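Local coordinates for protein phospholipase A1 (Streptomyces albidoflavus, PDB 4HYQ) that hydrolyses the sn-1 acyl ester bond of glycerophospholipids, releasing a fatty acid and a 2-acyl lysophospholipid, at residues Gln97-Ala100 with Asn101-Arg105; Lys110-Val113 with Glu114-Pro118; Leu170-Ser173 with Val174-Lys177; His196-Ser200 with Gly201-Leu205. All blocks are in the same frame, centred on the assembly; numbering follows the deposited sequence.

Interaction 1. Residues Gln97-Ala100 with Asn101-Arg105; sequences QSEA and NCIAR
With chi1 at 79°, S98 holds its OG between its own backbone N and carbonyl carbon, which swings the hydroxyl back over the first turn of the helix to meet the N-H of N101. The bond from N101 N to S98 OG is 3.1 Å long and fairly straight, 161° at the hydrogen. Serine suits the place: its side chain is short enough to fold back, and its oxygen serves an amide that has no earlier helical carbonyl to donate to. The backbone of S98 works alongside, since C102 N donates to S98 O at 2.9 Å. The ladder then continues with I103 N to E99 O (2.9 Å) and A104 N to A100 O (3.1 Å). Q97 stretches out beyond CG and crosses the N101 side chain at about a right angle, bringing Q97 OE1 to 3.3 Å from N101 CB. I103 sends CG1 back beside its own N, 3.2 Å from E99 O, and the side-chain carbons E99 CG and I103 CG1 approach to 4.4 Å. The carboxylate of E99 is hydrogen-bonded to T157; a negative charge in the opening turn should suit the helix dipole. C102 faces inward and forms a disulfide with C94, and R105 makes a salt bridge to D89, both tying back to helix 87-96. This is a classic serine N-cap, here starting helix 99-115 on the outer surface of a GDSL-family hydrolase, next to a disulfide that staples two successive helices together.

Interaction 2. Residues Lys110-Val113 with Glu114-Pro118; sequences KAFV and ESTLP
F112 and T116 sit face against branch where helix 99-115 breaks for a single residue before helix 117-131 begins, a junction marked by a pi-turn bond from i+5 to i. The F112 ring swings out with CG anti to the backbone N (chi1 173°) and turns one face to T116, whose CB lies 3.9 Å from the ring centroid, 21° off the normal, in a CH-pi contact set toward the rim. The methyl slants past the ring's border, T116 CG2 reaching F112 CE1 at 3.6 Å. L117 meets the same ring crosswise, its CB 4.1 Å from F112 CE2. A beta-branched threonine fits here because it offers carbon to the ring while its OG1, beside the backbone N, points to a polar partner, S115 OG. S115 OG in turn donates to A111 O at 2.9 Å, and S115 N reaches A111 O from the opposite face of the carbonyl plane, so one oxygen is gripped twice and the last helical turn is fastened from both sides. F112 O is held in the same fashion: T116 N at 2.8 Å and L117 N at 3.0 Å come from opposite faces. V113 and L117 look inward to V174 and L171 of helix 158-181, as apolar residues on a buried side should. Because L117 N has gone to F112 O and P118 has no N-H to give, V113 O is buried without a partner in the model, and carbon lies against it: P118 CD is 3.2 Å from V113 O.

Interaction 3. Residues Leu170-Ser173 with Val174-Lys177; sequences LLNS and VISK
One full turn in the helix of a beta-alpha-beta crossover links L171 to I175 and S173 to K177: helix 158-181 lies between the neighbouring parallel strands 136-140 and 185-187 of the central sheet. On the inner side, I175 keeps CG1 beside its backbone N (chi1 -70°) and so folds back along the turn, CG1 resting 3.3 Å from L171 O. The two side chains meet at a slant, with I175 CD1 3.9 Å from L171 CG. Branched aliphatics suit this face, which packs on L117 and Y125 of helix 117-131 and on Y142 and Y186; a bound pentaethylene glycol, probably from the crystallisation liquor, lies about 4 Å from the L171 side chain. V174 turns to helices 99-115 and 117-131, and its CG2 lies 3.5 Å from L170 O. N172 is buried, but its amide is not left wanting, since OD1 accepts from Y142 N. The backbone is regular, V174 N to L170 O and I175 N to L171 O following in step. S176 is the polar answer within the turn. Its OG stands in the cramped rotamer between N and the carbonyl carbon (chi1 57°), aimed down at the preceding carbonyls: S176 OG lies 2.9 Å from N172 O and 2.8 Å from S173 O, and with one proton the hydroxyl can donate to only one of these carbonyls at a time. Nearer the solvent, K177 runs extended past S173, its methylenes brushing the serine, with K177 CE 3.7 Å from S173 OG.

Interaction 4. Residues His196-Ser200 with Gly201-Leu205; sequences HEICS and GDSWL
H196 lays its imidazole flat over the six-membered ring of W204, centroids 3.6 Å apart and planes only 1° from parallel. The imidazole's rotation is fixed at its edge: H196 ND1 donates to D202 O at 2.8 Å, the oxygen lying close to the ring plane and the nitrogen in the carbonyl plane. H196 O takes W204 N at 2.8 Å, so backbone and ring both pair with this tryptophan, whose own ring also meets F193 edge-to-face. E197 points its carboxylate elsewhere, to G195 N, while its carbonyl opens a type II beta turn running to S200. I198, at the turn's second position, sends CG1 inward to L205 CB, 4.0 Å away, the two aliphatic chains meeting at about a right angle. C199 occupies the third position with the positive phi (83°) such turns demand, and is tied by a disulfide to C152, which fastens this loop between helices 189-192 and 221-235 to another part of the chain. S200 closes the turn with S200 N to E197 O, and its small hydroxyl does double duty: S200 OG donates to a lone pair of E197 O at 2.6 Å and accepts from D202 N at 3.2 Å. Just beyond, G201 takes backbone angles (phi 96°) at which a beta carbon would collide with S200 O.

Along the chain the four contacts come in series: none nests in or crosses another, and each closes only a local turn. Interaction 1 caps the start of helix 99-115, interaction 2 ends that helix and starts the next, and the two lie about 19 Å apart between centres. Interaction 3, in helix 158-181, is the one that touches another: L117 CD2 of interaction 2 packs 3.3 Å from L171 CD1, so the helix junction rests on the crossover helix beside the sheet. Interaction 4 shapes a loop before the C-terminal helix, its centre about 22 Å from that of interaction 3. Disulfides fix interactions 1 and 4 to other parts of the fold.

Interaction 1. Residues Gln97-Ala100 with Asn101-Arg105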
loop_
_atom_site.group_PDB
_atom_site.type_symbol
_atom_site.label_atom_id
_atom_site.label_comp_id
_atom_site.label_asym_id
_atom_site.label_seq_id
_atom_site.Cartn_x
_atom_site.Cartn_y
_atom_site.Cartn_z
ATOM N N GLN A 97 0.745 15.827 -17.741
ATOM C CA GLN A 97 1.245 17.199 -17.834
ATOM C C GLN A 97 2.760 17.272 -18.052
ATOM O O GLN A 97 3.385 16.275 -18.425
ATOM C CB GLN A 97 0.795 17.994 -16.597
ATOM C CG GLN A 97 -0.720 17.890 -16.364
ATOM C CD GLN A 97 -1.236 18.830 -15.286
ATOM O OE1 GLN A 97 -0.467 19.542 -14.652
ATOM N NE2 GLN A 97 -2.555 18.843 -15.091
ATOM N N SER A 98 3.355 18.441 -17.845
ATOM C CA SER A 98 4.794 18.607 -18.072
ATOM C C SER A 98 5.625 18.191 -16.868
ATOM O O SER A 98 5.101 18.037 -15.769
ATOM C CB SER A 98 5.114 20.066 -18.386
ATOM O OG SER A 98 5.154 20.828 -17.185
ATOM N N GLU A 99 6.928 18.035 -17.080
ATOM C CA GLU A 99 7.818 17.656 -15.992
ATOM C C GLU A 99 7.706 18.669 -14.850
ATOM O O GLU A 99 7.669 18.290 -13.681
ATOM C CB GLU A 99 9.269 17.572 -16.480
ATOM C CG GLU A 99 10.211 17.005 -15.419
ATOM C CD GLU A 99 11.582 16.639 -15.961
ATOM O OE1 GLU A 99 11.671 16.168 -17.111
ATOM O OE2 GLU A 99 12.573 16.804 -15.220
ATOM N N ALA A 100 7.643 19.953 -15.196
ATOM C CA ALA A 100 7.527 21.016 -14.210
ATOM C C ALA A 100 6.257 20.869 -13.383
ATOM O O ALA A 100 6.269 21.061 -12.161
ATOM C CB ALA A 100 7.526 22.366 -14.896
ATOM N N ASN A 101 5.157 20.549 -14.054
ATOM C CA ASN A 101 3.882 20.379 -13.371
ATOM C C ASN A 101 3.976 19.187 -12.437
ATOM O O ASN A 101 3.413 19.198 -11.340
ATOM C CB ASN A 101 2.748 20.112 -14.358
ATOM C CG ASN A 101 2.453 21.293 -15.269
ATOM O OD1 ASN A 101 2.395 22.454 -14.837
ATOM N ND2 ASN A 101 2.236 20.998 -16.533
ATOM N N CYS A 102 4.663 18.146 -12.896
ATOM C CA CYS A 102 4.829 16.933 -12.109
ATOM C C CYS A 102 5.589 17.222 -10.822
ATOM O O CYS A 102 5.149 16.832 -9.739
ATOM C CB CYS A 102 5.562 15.868 -12.929
ATOM S SG CYS A 102 5.975 14.314 -12.058
ATOM N N ILE A 103 6.713 17.926 -10.940
ATOM C CA ILE A 103 7.537 18.259 -9.770
ATOM C C ILE A 103 6.777 19.078 -8.746
ATOM O O ILE A 103 6.822 18.791 -7.539
ATOM C CB ILE A 103 8.793 19.053 -10.176
ATOM C CG1 ILE A 103 9.607 18.255 -11.195
ATOM C CG2 ILE A 103 9.614 19.403 -8.944
ATOM C CD1 ILE A 103 9.942 16.844 -10.779
ATOM N N ALA A 104 6.089 20.107 -9.224
ATOM C CA ALA A 104 5.313 20.969 -8.355
ATOM C C ALA A 104 4.248 20.164 -7.614
ATOM O O ALA A 104 4.071 20.324 -6.405
ATOM C CB ALA A 104 4.660 22.077 -9.172
ATOM N N ARG A 105 3.530 19.305 -8.334
ATOM C CA ARG A 105 2.498 18.497 -7.696
ATOM C C ARG A 105 3.100 17.515 -6.689
ATOM O O ARG A 105 2.540 17.291 -5.609
ATOM C CB ARG A 105 1.687 17.731 -8.746
ATOM C CG ARG A 105 0.544 16.934 -8.160
ATOM C CD ARG A 105 -0.572 17.844 -7.665
ATOM N NE ARG A 105 -1.612 17.135 -6.926
ATOM C CZ ARG A 105 -1.477 16.673 -5.683
ATOM N NH1 ARG A 105 -0.336 16.838 -5.028
ATOM N NH2 ARG A 105 -2.498 16.067 -5.084
#

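Interaction 2. Residues Lys110-Val113 with Glu114-Pro118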
loop_
_atom_site.group_PDB
_atom_site.type_symbol
_atom_site.label_atom_id
_atom_site.label_comp_id
_atom_site.label_asym_id
_atom_site.label_seq_id
_atom_site.Cartn_x
_atom_site.Cartn_y
_atom_site.Cartn_z
ATOM N N LYS A 110 4.473 15.916 -1.009
ATOM C CA LYS A 110 5.500 15.696 0.009
ATOM C C LYS A 110 5.271 16.599 1.214
ATOM O O LYS A 110 5.506 16.180 2.352
ATOM C CB LYS A 110 6.892 15.925 -0.573
ATOM C CG LYS A 110 7.250 14.901 -1.646
ATOM C CD LYS A 110 8.570 15.203 -2.309
ATOM C CE LYS A 110 9.736 14.880 -1.392
ATOM N NZ LYS A 110 11.023 15.180 -2.071
ATOM N N ALA A 111 4.800 17.825 0.984
ATOM C CA ALA A 111 4.563 18.739 2.100
ATOM C C ALA A 111 3.444 18.209 2.987
ATOM O O ALA A 111 3.497 18.350 4.206
ATOM C CB ALA A 111 4.210 20.138 1.589
ATOM N N PHE A 112 2.434 17.601 2.371
ATOM C CA PHE A 112 1.299 17.033 3.101
ATOM C C PHE A 112 1.777 15.824 3.898
ATOM O O PHE A 112 1.371 15.619 5.042
ATOM C CB PHE A 112 0.207 16.597 2.116
ATOM C CG PHE A 112 -0.934 15.851 2.757
ATOM C CD1 PHE A 112 -2.092 16.517 3.140
ATOM C CD2 PHE A 112 -0.848 14.475 2.975
ATOM C CE1 PHE A 112 -3.151 15.824 3.738
ATOM C CE2 PHE A 112 -1.895 13.775 3.572
ATOM C CZ PHE A 112 -3.056 14.454 3.951
ATOM N N VAL A 113 2.639 15.025 3.280
ATOM C CA VAL A 113 3.173 13.828 3.919
ATOM C C VAL A 113 3.930 14.168 5.196
ATOM O O VAL A 113 3.807 13.462 6.193
ATOM C CB VAL A 113 4.108 13.054 2.960
ATOM C CG1 VAL A 113 4.942 12.028 3.735
ATOM C CG2 VAL A 113 3.277 12.348 1.884
ATOM N N GLU A 114 4.700 15.252 5.171
ATOM C CA GLU A 114 5.475 15.653 6.345
ATOM C C GLU A 114 4.661 16.330 7.435
ATOM O O GLU A 114 4.860 16.067 8.622
ATOM C CB GLU A 114 6.582 16.638 5.955
ATOM C CG GLU A 114 7.621 16.114 4.997
ATOM C CD GLU A 114 8.561 17.215 4.535
ATOM O OE1 GLU A 114 9.218 17.838 5.399
ATOM O OE2 GLU A 114 8.633 17.463 3.311
ATOM N N SER A 115 3.738 17.194 7.033
ATOM C CA SER A 115 2.972 17.981 7.989
ATOM C C SER A 115 1.599 17.514 8.428
ATOM O O SER A 115 1.166 17.826 9.536
ATOM C CB SER A 115 2.814 19.397 7.445
ATOM O OG SER A 115 1.862 19.407 6.386
ATOM N N THR A 116 0.905 16.780 7.572
ATOM C CA THR A 116 -0.445 16.371 7.898
ATOM C C THR A 116 -0.676 14.879 8.063
ATOM O O THR A 116 -1.451 14.448 8.922
ATOM C CB THR A 116 -1.404 16.902 6.828
ATOM O OG1 THR A 116 -1.200 18.313 6.678
ATOM C CG2 THR A 116 -2.844 16.645 7.219
ATOM N N LEU A 117 -0.019 14.080 7.240
ATOM C CA LEU A 117 -0.211 12.647 7.330
ATOM C C LEU A 117 0.143 12.023 8.687
ATOM O O LEU A 117 -0.571 11.147 9.163
ATOM C CB LEU A 117 0.574 11.940 6.227
ATOM C CG LEU A 117 0.356 10.422 6.162
ATOM C CD1 LEU A 117 -1.113 10.097 5.893
ATOM C CD2 LEU A 117 1.245 9.849 5.070
ATOM N N PRO A 118 1.239 12.461 9.334
ATOM C CA PRO A 118 1.549 11.829 10.626
ATOM C C PRO A 118 0.380 11.804 11.611
ATOM O O PRO A 118 0.119 10.781 12.249
ATOM C CB PRO A 118 2.725 12.656 11.140
ATOM C CG PRO A 118 3.420 13.057 9.883
ATOM C CD PRO A 118 2.257 13.472 8.992
#

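Interaction 3. Residues Leu170-Ser173 with Val174-Lys177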
loop_
_atom_site.group_PDB
_atom_site.type_symbol
_atom_site.label_atom_id
_atom_site.label_comp_id
_atom_site.label_asym_id
_atom_site.label_seq_id
_atom_site.Cartn_x
_atom_site.Cartn_y
_atom_site.Cartn_z
ATOM N N LEU A 170 9.892 9.398 1.253
ATOM C CA LEU A 170 9.405 10.243 2.338
ATOM C C LEU A 170 8.159 9.639 2.984
ATOM O O LEU A 170 8.017 9.637 4.213
ATOM C CB LEU A 170 9.091 11.653 1.820
ATOM C CG LEU A 170 8.557 12.653 2.848
ATOM C CD1 LEU A 170 9.674 13.015 3.829
ATOM C CD2 LEU A 170 8.040 13.906 2.148
ATOM N N LEU A 171 7.249 9.130 2.156
ATOM C CA LEU A 171 6.031 8.517 2.674
ATOM C C LEU A 171 6.387 7.307 3.537
ATOM O O LEU A 171 5.878 7.161 4.646
ATOM C CB LEU A 171 5.110 8.082 1.513
ATOM C CG LEU A 171 3.819 7.321 1.834
ATOM C CD1 LEU A 171 2.917 8.168 2.736
ATOM C CD2 LEU A 171 3.088 6.996 0.512
ATOM N N ASN A 172 7.276 6.456 3.036
ATOM C CA ASN A 172 7.670 5.260 3.783
ATOM C C ASN A 172 8.408 5.626 5.064
ATOM O O ASN A 172 8.312 4.917 6.066
ATOM C CB ASN A 172 8.534 4.347 2.917
ATOM C CG ASN A 172 7.718 3.607 1.873
ATOM O OD1 ASN A 172 6.540 3.307 2.093
ATOM N ND2 ASN A 172 8.342 3.292 0.744
ATOM N N SER A 173 9.136 6.734 5.033
ATOM C CA SER A 173 9.861 7.176 6.224
ATOM C C SER A 173 8.857 7.565 7.312
ATOM O O SER A 173 9.000 7.172 8.476
ATOM C CB SER A 173 10.765 8.366 5.877
ATOM O OG SER A 173 11.372 8.880 7.045
ATOM N N VAL A 174 7.830 8.320 6.931
ATOM C CA VAL A 174 6.805 8.751 7.879
ATOM C C VAL A 174 6.060 7.544 8.438
ATOM O O VAL A 174 5.800 7.458 9.647
ATOM C CB VAL A 174 5.782 9.701 7.216
ATOM C CG1 VAL A 174 4.557 9.865 8.111
ATOM C CG2 VAL A 174 6.418 11.068 6.982
ATOM N N ILE A 175 5.703 6.610 7.561
ATOM C CA ILE A 175 4.986 5.418 7.997
ATOM C C ILE A 175 5.836 4.566 8.943
ATOM O O ILE A 175 5.364 4.129 9.993
ATOM C CB ILE A 175 4.568 4.546 6.790
ATOM C CG1 ILE A 175 3.473 5.269 6.002
ATOM C CG2 ILE A 175 4.102 3.163 7.272
ATOM C CD1 ILE A 175 3.218 4.671 4.603
ATOM N N SER A 176 7.089 4.334 8.578
ATOM C CA SER A 176 7.949 3.501 9.416
ATOM C C SER A 176 8.121 4.103 10.809
ATOM O O SER A 176 8.094 3.380 11.810
ATOM C CB SER A 176 9.318 3.304 8.761
ATOM O OG SER A 176 9.945 4.549 8.495
ATOM N N LYS A 177 8.279 5.419 10.874
ATOM C CA LYS A 177 8.444 6.079 12.161
ATOM C C LYS A 177 7.165 6.008 12.980
ATOM O O LYS A 177 7.211 5.748 14.182
ATOM C CB LYS A 177 8.875 7.529 11.959
ATOM C CG LYS A 177 10.287 7.647 11.419
ATOM C CD LYS A 177 10.643 9.083 11.064
ATOM C CE LYS A 177 12.098 9.188 10.626
ATOM N NZ LYS A 177 12.467 10.596 10.322
#

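Interaction 4. Residues His196-Ser200 with Gly201-Leu205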
loop_
_atom_site.group_PDB
_atom_site.type_symbol
_atom_site.label_atom_id
_atom_site.label_comp_id
_atom_site.label_asym_id
_atom_site.label_seq_id
_atom_site.Cartn_x
_atom_site.Cartn_y
_atom_site.Cartn_z
ATOM N N HIS A 196 12.661 -4.830 -8.948
ATOM C CA HIS A 196 11.377 -5.247 -9.508
ATOM C C HIS A 196 10.443 -4.058 -9.738
ATOM O O HIS A 196 9.228 -4.216 -9.764
ATOM C CB HIS A 196 10.694 -6.248 -8.567
ATOM C CG HIS A 196 11.451 -7.528 -8.400
ATOM N ND1 HIS A 196 11.588 -8.453 -9.418
ATOM C CD2 HIS A 196 12.121 -8.035 -7.340
ATOM C CE1 HIS A 196 12.309 -9.471 -8.989
ATOM N NE2 HIS A 196 12.646 -9.244 -7.730
ATOM N N GLU A 197 11.022 -2.872 -9.881
ATOM C CA GLU A 197 10.253 -1.663 -10.133
ATOM C C GLU A 197 10.004 -1.534 -11.637
ATOM O O GLU A 197 10.456 -2.365 -12.422
ATOM C CB GLU A 197 11.024 -0.436 -9.636
ATOM C CG GLU A 197 11.387 -0.483 -8.171
ATOM C CD GLU A 197 12.793 -1.005 -7.927
ATOM O OE1 GLU A 197 13.305 -1.790 -8.757
ATOM O OE2 GLU A 197 13.380 -0.634 -6.891
ATOM N N ILE A 198 9.261 -0.509 -12.037
ATOM C CA ILE A 198 9.003 -0.284 -13.460
ATOM C C ILE A 198 10.346 0.117 -14.065
ATOM O O ILE A 198 11.088 0.897 -13.469
ATOM C CB ILE A 198 7.977 0.848 -13.659
ATOM C CG1 ILE A 198 6.639 0.418 -13.075
ATOM C CG2 ILE A 198 7.835 1.194 -15.154
ATOM C CD1 ILE A 198 5.680 1.571 -12.832
ATOM N N CYS A 199 10.648 -0.437 -15.234
ATOM C CA CYS A 199 11.897 -0.189 -15.955
ATOM C C CYS A 199 13.034 -1.063 -15.440
ATOM O O CYS A 199 14.164 -0.953 -15.916
ATOM C CB CYS A 199 12.313 1.284 -15.862
ATOM S SG CYS A 199 11.109 2.474 -16.543
ATOM N N SER A 200 12.741 -1.932 -14.477
ATOM C CA SER A 200 13.769 -2.804 -13.910
ATOM C C SER A 200 14.134 -3.985 -14.802
ATOM O O SER A 200 15.228 -4.550 -14.671
ATOM C CB SER A 200 13.324 -3.358 -12.550
ATOM O OG SER A 200 12.237 -4.264 -12.695
ATOM N N GLY A 201 13.227 -4.368 -15.695
ATOM C CA GLY A 201 13.483 -5.507 -16.555
ATOM C C GLY A 201 12.869 -6.770 -15.971
ATOM O O GLY A 201 12.862 -7.823 -16.604
ATOM N N ASP A 202 12.361 -6.665 -14.745
ATOM C CA ASP A 202 11.713 -7.785 -14.063
ATOM C C ASP A 202 10.714 -7.160 -13.091
ATOM O O ASP A 202 10.684 -7.474 -11.895
ATOM C CB ASP A 202 12.740 -8.621 -13.295
ATOM C CG ASP A 202 12.148 -9.903 -12.738
ATOM O OD1 ASP A 202 11.184 -10.431 -13.338
ATOM O OD2 ASP A 202 12.651 -10.389 -11.705
ATOM N N SER A 203 9.891 -6.275 -13.636
ATOM C CA SER A 203 8.915 -5.538 -12.846
ATOM C C SER A 203 7.809 -6.356 -12.201
ATOM O O SER A 203 7.275 -7.291 -12.797
ATOM C CB SER A 203 8.301 -4.442 -13.712
ATOM O OG SER A 203 7.401 -3.646 -12.963
ATOM N N TRP A 204 7.490 -5.987 -10.958
ATOM C CA TRP A 204 6.407 -6.598 -10.201
ATOM C C TRP A 204 5.313 -5.531 -10.095
ATOM O O TRP A 204 4.402 -5.642 -9.270
ATOM C CB TRP A 204 6.857 -6.970 -8.788
ATOM C CG TRP A 204 7.627 -8.243 -8.682
ATOM C CD1 TRP A 204 7.799 -9.191 -9.651
ATOM C CD2 TRP A 204 8.306 -8.730 -7.517
ATOM N NE1 TRP A 204 8.545 -10.240 -9.158
ATOM C CE2 TRP A 204 8.867 -9.980 -7.854
ATOM C CE3 TRP A 204 8.490 -8.231 -6.223
ATOM C CZ2 TRP A 204 9.602 -10.739 -6.939
ATOM C CZ3 TRP A 204 9.225 -8.988 -5.313
ATOM C CH2 TRP A 204 9.769 -10.228 -5.681
ATOM N N LEU A 205 5.425 -4.488 -10.915
ATOM C CA LEU A 205 4.437 -3.411 -10.913
ATOM C C LEU A 205 3.886 -3.149 -12.305
ATOM O O LEU A 205 4.600 -3.292 -13.301
ATOM C CB LEU A 205 5.062 -2.103 -10.406
ATOM C CG LEU A 205 5.580 -2.072 -8.972
ATOM C CD1 LEU A 205 6.345 -0.771 -8.749
ATOM C CD2 LEU A 205 4.404 -2.180 -8.000
#